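Local structure of hypoxanthine phosphoribosyltransferase (Bacillus anthracis, 4QYI) at residues Q28-F33 / I58-T63; A42-S47 / I64-A69; I103-L108 / P134-V139; L108-L113 / V139-E144. The protein probably catalyses transfer of a phosphoribosyl group from phosphoribosyl pyrophosphate to hypoxanthine or guanine, making the purine nucleotide in the salvage pathway. All blocks are in the same frame, centred on the assembly; numbering follows the deposited sequence.

Interaction 1: residues Q28-F33 / I58-T63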
loop_
_atom_site.group_PDB
_atom_site.type_symbol
_atom_site.label_atom_id
_atom_site.label_comp_id
_atom_site.label_asym_id
_atom_site.label_seq_id
_atom_site.Cartn_x
_atom_site.Cartn_y
_atom_site.Cartn_z
ATOM N N GLN A 28 -2.149 1.078 -21.114
ATOM C CA GLN A 28 -2.336 -0.255 -21.685
ATOM C C GLN A 28 -3.518 -0.960 -21.010
ATOM O O GLN A 28 -4.351 -1.568 -21.666
ATOM C CB GLN A 28 -1.069 -1.068 -21.520
ATOM C CG GLN A 28 0.130 -0.486 -22.241
ATOM C CD GLN A 28 1.405 -1.261 -21.973
ATOM O OE1 GLN A 28 1.368 -2.384 -21.490
ATOM N NE2 GLN A 28 2.542 -0.651 -22.281
ATOM N N ILE A 29 -3.599 -0.830 -19.693
ATOM C CA ILE A 29 -4.712 -1.393 -18.936
ATOM C C ILE A 29 -6.054 -0.753 -19.333
ATOM O O ILE A 29 -7.032 -1.448 -19.570
ATOM C CB ILE A 29 -4.461 -1.246 -17.427
ATOM C CG1 ILE A 29 -3.286 -2.147 -17.043
ATOM C CG2 ILE A 29 -5.725 -1.566 -16.631
ATOM C CD1 ILE A 29 -2.756 -1.897 -15.653
ATOM N N GLU A 30 -6.116 0.571 -19.378
ATOM C CA GLU A 30 -7.351 1.244 -19.794
ATOM C C GLU A 30 -7.821 0.748 -21.179
ATOM O O GLU A 30 -9.012 0.583 -21.435
ATOM C CB GLU A 30 -7.137 2.753 -19.840
ATOM C CG GLU A 30 -6.956 3.412 -18.477
ATOM C CD GLU A 30 -6.681 4.913 -18.580
ATOM O OE1 GLU A 30 -5.950 5.340 -19.497
ATOM O OE2 GLU A 30 -7.212 5.680 -17.767
ATOM N N ARG A 31 -6.892 0.534 -22.094
ATOM C CA ARG A 31 -7.254 0.061 -23.426
ATOM C C ARG A 31 -7.872 -1.297 -23.438
ATOM O O ARG A 31 -8.792 -1.545 -24.187
ATOM C CB ARG A 31 -6.006 -0.006 -24.260
ATOM C CG ARG A 31 -6.126 -0.589 -25.643
ATOM C CD ARG A 31 -4.716 -0.622 -26.229
ATOM N NE ARG A 31 -3.823 -1.420 -25.372
ATOM C CZ ARG A 31 -3.687 -2.746 -25.417
ATOM N NH1 ARG A 31 -2.849 -3.351 -24.574
ATOM N NH2 ARG A 31 -4.380 -3.476 -26.284
ATOM N N ASP A 32 -7.316 -2.203 -22.645
ATOM C CA ASP A 32 -7.819 -3.568 -22.594
ATOM C C ASP A 32 -9.153 -3.695 -21.880
ATOM O O ASP A 32 -9.802 -4.707 -22.022
ATOM C CB ASP A 32 -6.807 -4.473 -21.898
ATOM C CG ASP A 32 -5.562 -4.697 -22.722
ATOM O OD1 ASP A 32 -5.623 -4.503 -23.952
ATOM O OD2 ASP A 32 -4.520 -5.036 -22.136
ATOM N N PHE A 33 -9.569 -2.684 -21.120
ATOM C CA PHE A 33 -10.819 -2.773 -20.374
ATOM C C PHE A 33 -11.686 -1.568 -20.581
ATOM O O PHE A 33 -12.278 -1.030 -19.634
ATOM C CB PHE A 33 -10.514 -2.980 -18.879
ATOM C CG PHE A 33 -9.773 -4.247 -18.614
ATOM C CD1 PHE A 33 -10.459 -5.443 -18.559
ATOM C CD2 PHE A 33 -8.394 -4.257 -18.472
ATOM C CE1 PHE A 33 -9.785 -6.617 -18.350
ATOM C CE2 PHE A 33 -7.706 -5.442 -18.263
ATOM C CZ PHE A 33 -8.406 -6.628 -18.207
ATOM N N ILE A 58 -5.278 5.251 -13.670
ATOM C CA ILE A 58 -6.365 4.511 -14.308
ATOM C C ILE A 58 -7.666 5.251 -14.052
ATOM O O ILE A 58 -8.069 5.459 -12.906
ATOM C CB ILE A 58 -6.440 3.062 -13.792
ATOM C CG1 ILE A 58 -5.172 2.319 -14.207
ATOM C CG2 ILE A 58 -7.664 2.358 -14.359
ATOM C CD1 ILE A 58 -5.012 0.965 -13.541
ATOM N N LYS A 59 -8.351 5.602 -15.125
ATOM C CA LYS A 59 -9.597 6.364 -14.996
ATOM C C LYS A 59 -10.816 5.493 -14.816
ATOM O O LYS A 59 -11.833 5.978 -14.362
ATOM C CB LYS A 59 -9.831 7.392 -16.137
ATOM C CG LYS A 59 -8.991 8.697 -16.112
ATOM C CD LYS A 59 -7.670 8.608 -16.869
ATOM C CE LYS A 59 -7.981 8.657 -18.355
ATOM N NZ LYS A 59 -6.770 8.400 -19.176
ATOM N N ASN A 60 -10.732 4.219 -15.193
ATOM C CA ASN A 60 -11.847 3.307 -14.986
ATOM C C ASN A 60 -12.197 3.241 -13.499
ATOM O O ASN A 60 -11.391 3.632 -12.635
ATOM C CB ASN A 60 -11.484 1.871 -15.386
ATOM C CG ASN A 60 -11.039 1.738 -16.831
ATOM O OD1 ASN A 60 -10.072 2.370 -17.245
ATOM N ND2 ASN A 60 -11.682 0.841 -17.580
ATOM N N ASP A 61 -13.403 2.750 -13.194
ATOM C CA ASP A 61 -13.792 2.510 -11.795
ATOM C C ASP A 61 -12.908 1.392 -11.299
ATOM O O ASP A 61 -12.979 0.284 -11.807
ATOM C CB ASP A 61 -15.240 2.002 -11.602
ATOM C CG ASP A 61 -16.253 3.126 -11.541
ATOM O OD1 ASP A 61 -15.845 4.308 -11.514
ATOM O OD2 ASP A 61 -17.467 2.821 -11.503
ATOM N N VAL A 62 -12.126 1.656 -10.269
ATOM C CA VAL A 62 -11.244 0.649 -9.720
ATOM C C VAL A 62 -11.570 0.283 -8.276
ATOM O O VAL A 62 -11.812 1.153 -7.445
ATOM C CB VAL A 62 -9.777 1.146 -9.783
ATOM C CG1 VAL A 62 -8.844 0.245 -8.996
ATOM C CG2 VAL A 62 -9.288 1.267 -11.230
ATOM N N THR A 63 -11.548 -1.013 -7.992
ATOM C CA THR A 63 -11.692 -1.540 -6.629
ATOM C C THR A 63 -10.329 -2.133 -6.319
ATOM O O THR A 63 -9.763 -2.843 -7.145
ATOM C CB THR A 63 -12.747 -2.644 -6.524
ATOM O OG1 THR A 63 -14.023 -2.069 -6.718
ATOM C CG2 THR A 63 -12.738 -3.326 -5.128
HETATM O O HOH W 1 -10.469 2.181 -20.234
#
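Glu30 reaches from the last turns of helix 15-32 across Lys59, its chain straight beyond CG so that the carboxylate overlaps the bend leading into strand 62-71. This packs helix 15-32, which covers part of the sheet, against a loop in the alpha/beta phosphoribosyltransferase fold. OE2 of Glu30 accepts the backbone N-H of Lys59 on its anti lone pair (2.9 Å, N-H...O 155°). Lys59 bends at chi2 (90°) and chi3 (75°), curling its ammonium back over the same acid: NZ forms a salt bridge, donating to OE1 of Glu30 on the syn lone pair at 3.2 Å and weakly to OE2 of Glu30 at 3.1 Å. One carboxylate thus grips both ends of the lysine, a fitting task for an acid with two oxygens. On the buried side, Ile29 and Ile58 cross at about a right angle, CG2 of Ile29 to CD1 of Ile58 at 4.1 Å; Ile29 and Phe33 pack on Ile38 and Ile98 of the sheet. The amide of Asn60 lies beside the end of the helix. Its ND2 donates mainly to Glu36 O and weakly to Phe33 O (2.8 Å), while a water donates to Glu30 O (2.5 Å) and Asn60 OD1 (3.0 Å).

Interaction 2: residues A42-S47 / I64-A69. With PO4 (phosphate ion), chain G.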
loop_
_atom_site.group_PDB
_atom_site.type_symbol
_atom_site.label_atom_id
_atom_site.label_comp_id
_atom_site.label_asym_id
_atom_site.label_seq_id
_atom_site.Cartn_x
_atom_site.Cartn_y
_atom_site.Cartn_z
ATOM N N ALA A 42 -3.280 -6.200 -5.275
ATOM C CA ALA A 42 -1.844 -6.021 -5.074
ATOM C C ALA A 42 -1.246 -7.036 -4.101
ATOM O O ALA A 42 -1.803 -7.298 -3.036
ATOM C CB ALA A 42 -1.597 -4.611 -4.583
ATOM N N VAL A 43 -0.117 -7.627 -4.484
ATOM C CA VAL A 43 0.544 -8.618 -3.646
ATOM C C VAL A 43 1.457 -7.870 -2.653
ATOM O O VAL A 43 2.481 -7.298 -3.029
ATOM C CB VAL A 43 1.349 -9.653 -4.471
ATOM C CG1 VAL A 43 1.877 -10.755 -3.572
ATOM C CG2 VAL A 43 0.486 -10.296 -5.548
ATOM N N LEU A 44 1.048 -7.837 -1.394
ATOM C CA LEU A 44 1.856 -7.203 -0.347
ATOM C C LEU A 44 3.155 -7.981 -0.084
ATOM O O LEU A 44 3.245 -9.164 -0.392
ATOM C CB LEU A 44 1.064 -7.129 0.939
ATOM C CG LEU A 44 -0.102 -6.167 0.903
ATOM C CD1 LEU A 44 -0.914 -6.321 2.170
ATOM C CD2 LEU A 44 0.405 -4.742 0.762
ATOM N N LYS A 45 4.186 -7.307 0.429
ATOM C CA LYS A 45 4.141 -5.878 0.735
ATOM C C LYS A 45 4.727 -5.027 -0.372
ATOM O O LYS A 45 4.321 -3.885 -0.558
ATOM C CB LYS A 45 4.994 -5.601 1.972
ATOM C CG LYS A 45 4.490 -6.272 3.234
ATOM C CD LYS A 45 5.459 -6.163 4.415
ATOM C CE LYS A 45 4.899 -6.961 5.584
ATOM N NZ LYS A 45 5.766 -6.897 6.782
ATOM N N GLY A 46 5.635 -5.620 -1.139
ATOM C CA GLY A 46 6.405 -4.915 -2.145
ATOM C C GLY A 46 5.765 -4.188 -3.302
ATOM O O GLY A 46 6.385 -3.320 -3.903
ATOM N N SER A 47 4.537 -4.526 -3.631
ATOM C CA SER A 47 3.898 -3.893 -4.729
ATOM C C SER A 47 3.076 -2.677 -4.315
ATOM O O SER A 47 2.536 -2.003 -5.196
ATOM C CB SER A 47 2.946 -4.900 -5.363
ATOM O OG SER A 47 1.849 -5.090 -4.499
ATOM N N ILE A 64 -9.742 -1.807 -5.179
ATOM C CA ILE A 64 -8.443 -2.409 -4.890
ATOM C C ILE A 64 -8.512 -3.258 -3.627
ATOM O O ILE A 64 -9.237 -2.948 -2.708
ATOM C CB ILE A 64 -7.267 -1.398 -4.882
ATOM C CG1 ILE A 64 -5.928 -2.134 -4.671
ATOM C CG2 ILE A 64 -7.451 -0.355 -3.809
ATOM C CD1 ILE A 64 -4.704 -1.327 -5.053
ATOM N N ASP A 65 -7.750 -4.341 -3.602
ATOM C CA ASP A 65 -7.675 -5.185 -2.416
ATOM C C ASP A 65 -6.244 -5.730 -2.398
ATOM O O ASP A 65 -5.462 -5.532 -3.352
ATOM C CB ASP A 65 -8.722 -6.308 -2.449
ATOM C CG ASP A 65 -8.994 -6.930 -1.059
ATOM O OD1 ASP A 65 -8.373 -6.513 -0.049
ATOM O OD2 ASP A 65 -9.862 -7.826 -0.971
ATOM N N PHE A 66 -5.907 -6.399 -1.303
ATOM C CA PHE A 66 -4.578 -6.927 -1.113
ATOM C C PHE A 66 -4.568 -8.408 -0.754
ATOM O O PHE A 66 -5.512 -8.936 -0.167
ATOM C CB PHE A 66 -3.898 -6.167 0.021
ATOM C CG PHE A 66 -3.784 -4.704 -0.217
ATOM C CD1 PHE A 66 -2.766 -4.212 -1.018
ATOM C CD2 PHE A 66 -4.679 -3.820 0.346
ATOM C CE1 PHE A 66 -2.646 -2.866 -1.264
ATOM C CE2 PHE A 66 -4.567 -2.456 0.105
ATOM C CZ PHE A 66 -3.552 -1.983 -0.703
ATOM N N ILE A 67 -3.479 -9.062 -1.120
ATOM C CA ILE A 67 -3.271 -10.447 -0.772
ATOM C C ILE A 67 -1.862 -10.563 -0.219
ATOM O O ILE A 67 -0.952 -9.850 -0.650
ATOM C CB ILE A 67 -3.507 -11.405 -1.963
ATOM C CG1 ILE A 67 -3.485 -12.856 -1.494
ATOM C CG2 ILE A 67 -2.465 -11.208 -3.050
ATOM C CD1 ILE A 67 -4.047 -13.848 -2.499
ATOM N N SER A 68 -1.698 -11.441 0.763
ATOM C CA SER A 68 -0.414 -11.689 1.367
ATOM C C SER A 68 -0.161 -13.198 1.381
ATOM O O SER A 68 -1.019 -13.974 1.803
ATOM C CB SER A 68 -0.324 -11.083 2.753
ATOM O OG SER A 68 0.916 -11.422 3.312
ATOM N N ALA A 69 1.008 -13.603 0.896
ATOM C CA ALA A 69 1.376 -15.012 0.835
ATOM C C ALA A 69 2.790 -15.173 1.322
ATOM O O ALA A 69 3.621 -14.309 1.063
ATOM C CB ALA A 69 1.279 -15.498 -0.594
HETATM P P PO4 G . 7.408 -8.581 -0.191
HETATM O O1 PO4 G . 6.731 -8.900 1.126
HETATM O O2 PO4 G . 8.140 -7.276 -0.038
HETATM O O3 PO4 G . 8.415 -9.641 -0.590
HETATM O O4 PO4 G . 6.344 -8.478 -1.263
HETATM O O HOH W 2 2.767 -11.633 -0.218
#
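Phe66 and Leu44 cross obliquely, and Ala42, on the same sheet face as Phe66, joins them where two parallel strands run together. Leu44 CG stands anti to its own carbonyl carbon (chi1 -69°), bringing CD2 within 3.7 Å of Phe66 CD1; Ala42 CB, small enough to sit against the ring obliquely, lies 3.8 Å from Phe66 CD1. The other face carries Val43 and Ile67, side by side, their CG2 methyls 4.0 Å apart. The backbones are locked by Ala42 N to Asp65 O, Ile67 N to Ala42 O and Leu44 N to Ile67 O, the last at 2.9 Å and nearly along the C=O axis. A cis peptide then joins Leu44 to Lys45 and turns two N-H groups onto a phosphate ion: Lys45 N meets phosphate O1 almost straight (3.1 Å, 176°), and Gly46 N, with no CB to crowd the ion, meets phosphate O4 at 2.9 Å. Arg167 adds to the grip, and the ion probably marks where pyrophosphate binds in this family. The strands belong to a beta-alpha-beta unit linked through helix 48-55; strand 96-101 flanks strand 38-43, strand 82-84 borders strand 62-71, and an aromatic ring of a neighbouring subunit meets Phe66 edge-to-face.

Interaction 3: residues I103-L108 / P134-V139. With PO4 (phosphate ion), chain H.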
loop_
_atom_site.group_PDB
_atom_site.type_symbol
_atom_site.label_atom_id
_atom_site.label_comp_id
_atom_site.label_asym_id
_atom_site.label_seq_id
_atom_site.Cartn_x
_atom_site.Cartn_y
_atom_site.Cartn_z
ATOM N N ILE A 103 7.726 -7.780 -8.678
ATOM C CA ILE A 103 8.653 -8.602 -9.451
ATOM C C ILE A 103 8.128 -9.971 -9.782
ATOM O O ILE A 103 7.421 -10.578 -8.981
ATOM C CB ILE A 103 9.935 -8.883 -8.634
ATOM C CG1 ILE A 103 10.632 -7.580 -8.276
ATOM C CG2 ILE A 103 10.907 -9.784 -9.415
ATOM C CD1 ILE A 103 11.708 -7.732 -7.220
ATOM N N ILE A 104 8.469 -10.458 -10.967
ATOM C CA ILE A 104 8.121 -11.802 -11.349
ATOM C C ILE A 104 9.424 -12.381 -11.848
ATOM O O ILE A 104 10.032 -11.817 -12.744
ATOM C CB ILE A 104 7.104 -11.885 -12.487
ATOM C CG1 ILE A 104 5.784 -11.247 -12.081
ATOM C CG2 ILE A 104 6.875 -13.341 -12.861
ATOM C CD1 ILE A 104 4.747 -11.361 -13.174
ATOM N N ASP A 105 9.877 -13.466 -11.243
ATOM C CA ASP A 105 11.115 -14.111 -11.679
ATOM C C ASP A 105 10.878 -15.564 -12.097
ATOM O O ASP A 105 10.773 -15.863 -13.291
ATOM C CB ASP A 105 12.278 -13.899 -10.678
ATOM C CG ASP A 105 11.914 -14.199 -9.227
ATOM O OD1 ASP A 105 11.089 -15.088 -8.940
ATOM O OD2 ASP A 105 12.526 -13.549 -8.356
ATOM N N SER A 106 10.744 -16.464 -11.142
ATOM C CA SER A 106 10.502 -17.845 -11.499
ATOM C C SER A 106 9.056 -18.011 -11.965
ATOM O O SER A 106 8.753 -18.913 -12.764
ATOM C CB SER A 106 10.740 -18.738 -10.294
ATOM O OG SER A 106 9.698 -18.559 -9.362
ATOM N N GLY A 107 8.174 -17.157 -11.434
ATOM C CA GLY A 107 6.748 -17.186 -11.751
ATOM C C GLY A 107 5.978 -18.281 -11.040
ATOM O O GLY A 107 4.747 -18.372 -11.163
ATOM N N LEU A 108 6.701 -19.085 -10.264
ATOM C CA LEU A 108 6.108 -20.210 -9.549
ATOM C C LEU A 108 5.020 -19.769 -8.587
ATOM O O LEU A 108 3.941 -20.339 -8.552
ATOM C CB LEU A 108 7.209 -20.982 -8.801
ATOM C CG LEU A 108 8.228 -21.703 -9.697
ATOM C CD1 LEU A 108 9.442 -22.196 -8.928
ATOM C CD2 LEU A 108 7.571 -22.864 -10.427
ATOM N N PRO A 134 12.401 -12.758 -17.069
ATOM C CA PRO A 134 11.950 -13.956 -17.780
ATOM C C PRO A 134 13.002 -15.043 -17.898
ATOM O O PRO A 134 12.635 -16.178 -18.166
ATOM C CB PRO A 134 11.554 -13.440 -19.174
ATOM C CG PRO A 134 11.541 -11.961 -19.080
ATOM C CD PRO A 134 12.443 -11.583 -17.948
ATOM N N GLU A 135 14.277 -14.701 -17.698
ATOM C CA GLU A 135 15.363 -15.679 -17.774
ATOM C C GLU A 135 15.348 -16.562 -16.539
ATOM O O GLU A 135 15.998 -17.600 -16.494
ATOM C CB GLU A 135 16.731 -14.998 -17.854
ATOM C CG GLU A 135 16.863 -13.971 -18.964
ATOM C CD GLU A 135 16.049 -12.702 -18.720
ATOM O OE1 GLU A 135 15.418 -12.551 -17.651
ATOM O OE2 GLU A 135 16.035 -11.826 -19.602
ATOM N N ARG A 136 14.606 -16.141 -15.524
ATOM C CA ARG A 136 14.523 -16.904 -14.290
ATOM C C ARG A 136 13.276 -17.785 -14.212
ATOM O O ARG A 136 13.069 -18.465 -13.204
ATOM C CB ARG A 136 14.567 -15.946 -13.094
ATOM C CG ARG A 136 15.912 -15.276 -12.830
ATOM C CD ARG A 136 16.817 -16.152 -11.977
ATOM N NE ARG A 136 16.165 -16.507 -10.711
ATOM C CZ ARG A 136 16.047 -15.705 -9.652
ATOM N NH1 ARG A 136 16.519 -14.470 -9.682
ATOM N NH2 ARG A 136 15.427 -16.133 -8.557
ATOM N N ARG A 137 12.444 -17.790 -15.254
ATOM C CA ARG A 137 11.218 -18.598 -15.243
ATOM C C ARG A 137 11.426 -20.092 -15.054
ATOM O O ARG A 137 12.273 -20.712 -15.699
ATOM C CB ARG A 137 10.423 -18.431 -16.541
ATOM C CG ARG A 137 9.734 -17.100 -16.740
ATOM C CD ARG A 137 8.688 -16.849 -15.671
ATOM N NE ARG A 137 7.834 -15.732 -16.059
ATOM C CZ ARG A 137 8.135 -14.452 -15.886
ATOM N NH1 ARG A 137 9.294 -14.093 -15.335
ATOM N NH2 ARG A 137 7.268 -13.532 -16.282
ATOM N N LYS A 138 10.615 -20.658 -14.170
ATOM C CA LYS A 138 10.609 -22.088 -13.909
ATOM C C LYS A 138 9.251 -22.638 -14.296
ATOM O O LYS A 138 8.996 -23.832 -14.199
ATOM C CB LYS A 138 10.925 -22.370 -12.449
ATOM C CG LYS A 138 12.370 -22.059 -12.118
ATOM C CD LYS A 138 12.750 -22.501 -10.721
ATOM C CE LYS A 138 14.256 -22.402 -10.523
ATOM N NZ LYS A 138 14.672 -22.896 -9.186
ATOM N N VAL A 139 8.373 -21.751 -14.749
ATOM C CA VAL A 139 7.048 -22.150 -15.166
ATOM C C VAL A 139 6.619 -21.184 -16.262
ATOM O O VAL A 139 7.190 -20.094 -16.409
ATOM C CB VAL A 139 6.055 -22.151 -13.982
ATOM C CG1 VAL A 139 5.766 -20.730 -13.505
ATOM C CG2 VAL A 139 4.767 -22.867 -14.361
HETATM P P PO4 H . 7.160 -15.126 -8.505
HETATM O O1 PO4 H . 7.217 -14.209 -7.321
HETATM O O2 PO4 H . 8.199 -14.696 -9.505
HETATM O O3 PO4 H . 7.479 -16.567 -8.173
HETATM O O4 PO4 H . 5.778 -15.090 -9.068
#
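The two segments draw together at Ser106, whose carbonyl takes the N-H of Lys138 on a lone pair in its plane (2.9 Å, 177°) and, weakly, that of Val139. Residues 105-107 fit the turn that holds the 5'-phosphate of the ribosyl group in type I phosphoribosyltransferases: N of Asp105 and N of Gly107 both donate to O2 of a phosphate ion, at 2.7 and 3.1 Å. Gly107 takes a positive phi (78°), and a CB there would crowd Arg137 CD and Val139 CG1. Arg137, bent at chi2, sends NH1 to Asp105 O (3.1 Å) from above the carbonyl plane, while CG2 of Ile104 lies over one face of its guanidinium; Leu141 and Asp132 hold its other nitrogens. Arg136 stacks on the Asp105 carboxylate, planes 29° apart, with only a long charge contact between them; its firmer partner is Asp152. Leu108 rests its methyls on Lys138 CB and Val139 CB. Ser106 OG closes an ST turn, accepting Leu108 N at 3.2 Å.

Interaction 4: residues L108-L113 / V139-E144. With PO4 (phosphate ion), chain H.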
loop_
_atom_site.group_PDB
_atom_site.type_symbol
_atom_site.label_atom_id
_atom_site.label_comp_id
_atom_site.label_asym_id
_atom_site.label_seq_id
_atom_site.Cartn_x
_atom_site.Cartn_y
_atom_site.Cartn_z
ATOM N N LEU A 108 6.701 -19.085 -10.264
ATOM C CA LEU A 108 6.108 -20.210 -9.549
ATOM C C LEU A 108 5.020 -19.769 -8.587
ATOM O O LEU A 108 3.941 -20.339 -8.552
ATOM C CB LEU A 108 7.209 -20.982 -8.801
ATOM C CG LEU A 108 8.228 -21.703 -9.697
ATOM C CD1 LEU A 108 9.442 -22.196 -8.928
ATOM C CD2 LEU A 108 7.571 -22.864 -10.427
ATOM N N THR A 109 5.309 -18.742 -7.805
ATOM C CA THR A 109 4.360 -18.239 -6.818
ATOM C C THR A 109 3.134 -17.564 -7.408
ATOM O O THR A 109 2.022 -17.688 -6.908
ATOM C CB THR A 109 5.066 -17.281 -5.849
ATOM O OG1 THR A 109 5.998 -18.041 -5.070
ATOM C CG2 THR A 109 4.078 -16.615 -4.916
ATOM N N LEU A 110 3.333 -16.850 -8.486
ATOM C CA LEU A 110 2.225 -16.174 -9.102
ATOM C C LEU A 110 1.330 -17.177 -9.846
ATOM O O LEU A 110 0.118 -16.979 -9.946
ATOM C CB LEU A 110 2.790 -15.123 -10.013
ATOM C CG LEU A 110 1.874 -13.984 -10.389
ATOM C CD1 LEU A 110 1.310 -13.273 -9.155
ATOM C CD2 LEU A 110 2.715 -13.030 -11.206
ATOM N N HIS A 111 1.925 -18.266 -10.331
ATOM C CA HIS A 111 1.157 -19.323 -10.996
ATOM C C HIS A 111 0.227 -19.946 -9.957
ATOM O O HIS A 111 -0.937 -20.224 -10.231
ATOM C CB HIS A 111 2.099 -20.383 -11.574
ATOM C CG HIS A 111 1.405 -21.477 -12.325
ATOM N ND1 HIS A 111 1.033 -21.359 -13.648
ATOM C CD2 HIS A 111 1.042 -22.726 -11.946
ATOM C CE1 HIS A 111 0.461 -22.482 -14.047
ATOM N NE2 HIS A 111 0.459 -23.330 -13.034
ATOM N N PHE A 112 0.745 -20.136 -8.749
ATOM C CA PHE A 112 -0.031 -20.700 -7.665
ATOM C C PHE A 112 -1.152 -19.712 -7.299
ATOM O O PHE A 112 -2.307 -20.094 -7.109
ATOM C CB PHE A 112 0.919 -20.976 -6.487
ATOM C CG PHE A 112 0.320 -21.754 -5.380
ATOM C CD1 PHE A 112 -0.328 -21.113 -4.333
ATOM C CD2 PHE A 112 0.452 -23.129 -5.356
ATOM C CE1 PHE A 112 -0.862 -21.842 -3.293
ATOM C CE2 PHE A 112 -0.073 -23.864 -4.315
ATOM C CZ PHE A 112 -0.730 -23.223 -3.281
ATOM N N LEU A 113 -0.829 -18.429 -7.212
ATOM C CA LEU A 113 -1.857 -17.430 -6.883
ATOM C C LEU A 113 -2.913 -17.330 -7.991
ATOM O O LEU A 113 -4.089 -17.099 -7.728
ATOM C CB LEU A 113 -1.249 -16.066 -6.591
ATOM C CG LEU A 113 -0.332 -16.031 -5.366
ATOM C CD1 LEU A 113 0.170 -14.614 -5.140
ATOM C CD2 LEU A 113 -1.042 -16.520 -4.113
ATOM N N VAL A 139 8.373 -21.751 -14.749
ATOM C CA VAL A 139 7.048 -22.150 -15.166
ATOM C C VAL A 139 6.619 -21.184 -16.262
ATOM O O VAL A 139 7.190 -20.094 -16.409
ATOM C CB VAL A 139 6.055 -22.151 -13.982
ATOM C CG1 VAL A 139 5.766 -20.730 -13.505
ATOM C CG2 VAL A 139 4.767 -22.867 -14.361
ATOM N N ASP A 140 5.633 -21.602 -17.045
ATOM C CA ASP A 140 5.117 -20.794 -18.131
ATOM C C ASP A 140 4.192 -19.695 -17.583
ATOM O O ASP A 140 3.090 -19.969 -17.117
ATOM C CB ASP A 140 4.377 -21.718 -19.103
ATOM C CG ASP A 140 4.108 -21.082 -20.448
ATOM O OD1 ASP A 140 4.097 -19.832 -20.528
ATOM O OD2 ASP A 140 3.901 -21.848 -21.425
ATOM N N LEU A 141 4.647 -18.448 -17.611
ATOM C CA LEU A 141 3.821 -17.345 -17.143
ATOM C C LEU A 141 4.307 -16.056 -17.767
ATOM O O LEU A 141 5.392 -15.549 -17.463
ATOM C CB LEU A 141 3.793 -17.248 -15.609
ATOM C CG LEU A 141 2.766 -16.267 -14.987
ATOM C CD1 LEU A 141 2.297 -16.673 -13.594
ATOM C CD2 LEU A 141 3.276 -14.833 -14.965
ATOM N N THR A 142 3.476 -15.538 -18.658
ATOM C CA THR A 142 3.755 -14.305 -19.340
ATOM C C THR A 142 2.811 -13.270 -18.752
ATOM O O THR A 142 1.588 -13.445 -18.761
ATOM C CB THR A 142 3.533 -14.466 -20.856
ATOM O OG1 THR A 142 4.419 -15.475 -21.356
ATOM C CG2 THR A 142 3.814 -13.173 -21.600
ATOM N N ALA A 143 3.386 -12.206 -18.211
ATOM C CA ALA A 143 2.607 -11.116 -17.648
ATOM C C ALA A 143 2.136 -10.252 -18.797
ATOM O O ALA A 143 2.936 -9.880 -19.680
ATOM C CB ALA A 143 3.457 -10.305 -16.687
ATOM N N GLU A 144 0.855 -9.883 -18.771
ATOM C CA GLU A 144 0.310 -9.048 -19.817
ATOM C C GLU A 144 0.894 -7.638 -19.762
ATOM O O GLU A 144 1.022 -6.973 -20.787
ATOM C CB GLU A 144 -1.222 -9.006 -19.755
ATOM C CG GLU A 144 -1.916 -10.291 -20.214
ATOM C CD GLU A 144 -1.838 -11.493 -19.260
ATOM O OE1 GLU A 144 -1.464 -11.394 -18.060
ATOM O OE2 GLU A 144 -2.208 -12.586 -19.730
HETATM P P PO4 H . 7.160 -15.126 -8.505
HETATM O O1 PO4 H . 7.217 -14.209 -7.321
HETATM O O2 PO4 H . 8.199 -14.696 -9.505
HETATM O O3 PO4 H . 7.479 -16.567 -8.173
HETATM O O4 PO4 H . 5.778 -15.090 -9.068
#
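Apolar packing carries most of this contact. Leu141 leans its CD1 on the backbone of the first helical turns, 3.7 Å from His111 N, and the same Leu141 CD1 touches Leu110 CB at 3.9 Å; an apolar leucine suits this buried spot against helix backbone. Val139 sends its two methyls to different targets: CG1 lies against the backbone at Leu108, and CG2 faces the histidine. That second meeting is a CH-pi contact. With CG anti to the backbone N (chi1 -178°), the His111 ring lies flat beneath Val139 CG2, which stands 4.2 Å from the ring centroid and 12° off its normal. The helix is 108-118, which follows the phosphate-binding turn in phosphoribosyltransferases, and its opening N-H groups are used accordingly. Among the hydrogen bonds, Thr109 N donates to O3 of the phosphate ion (3.1 Å, 153°) and Leu110 N weakly to O4 of the phosphate (3.1 Å); the positive end of the helix dipole would probably favour an anion here. On the loop side, Glu144 OE1 takes the N-H of Phe127.

Overall arrangement
Interaction 2 is the buried contact of the four, joining neighbouring parallel strands by backbone bonds and apolar packing on both sheet faces. Interaction 1 continues from it along strand 62-71, their centres about 19 Å apart, but near the surface, where a salt bridge, an amide and a water replace much of the hydrocarbon. Interactions 3 and 4, only about 7 Å apart between centres, share Leu108 and Val139; the first is rich in arginine and backbone polarity, the second mainly apolar. Ile104 CD1 packs on Leu110 CD2 between them. Interaction 2 holds one phosphate, interactions 3 and 4 together another, while Glu101 and Asp102, just before segment 103-108, bind the magnesium ion.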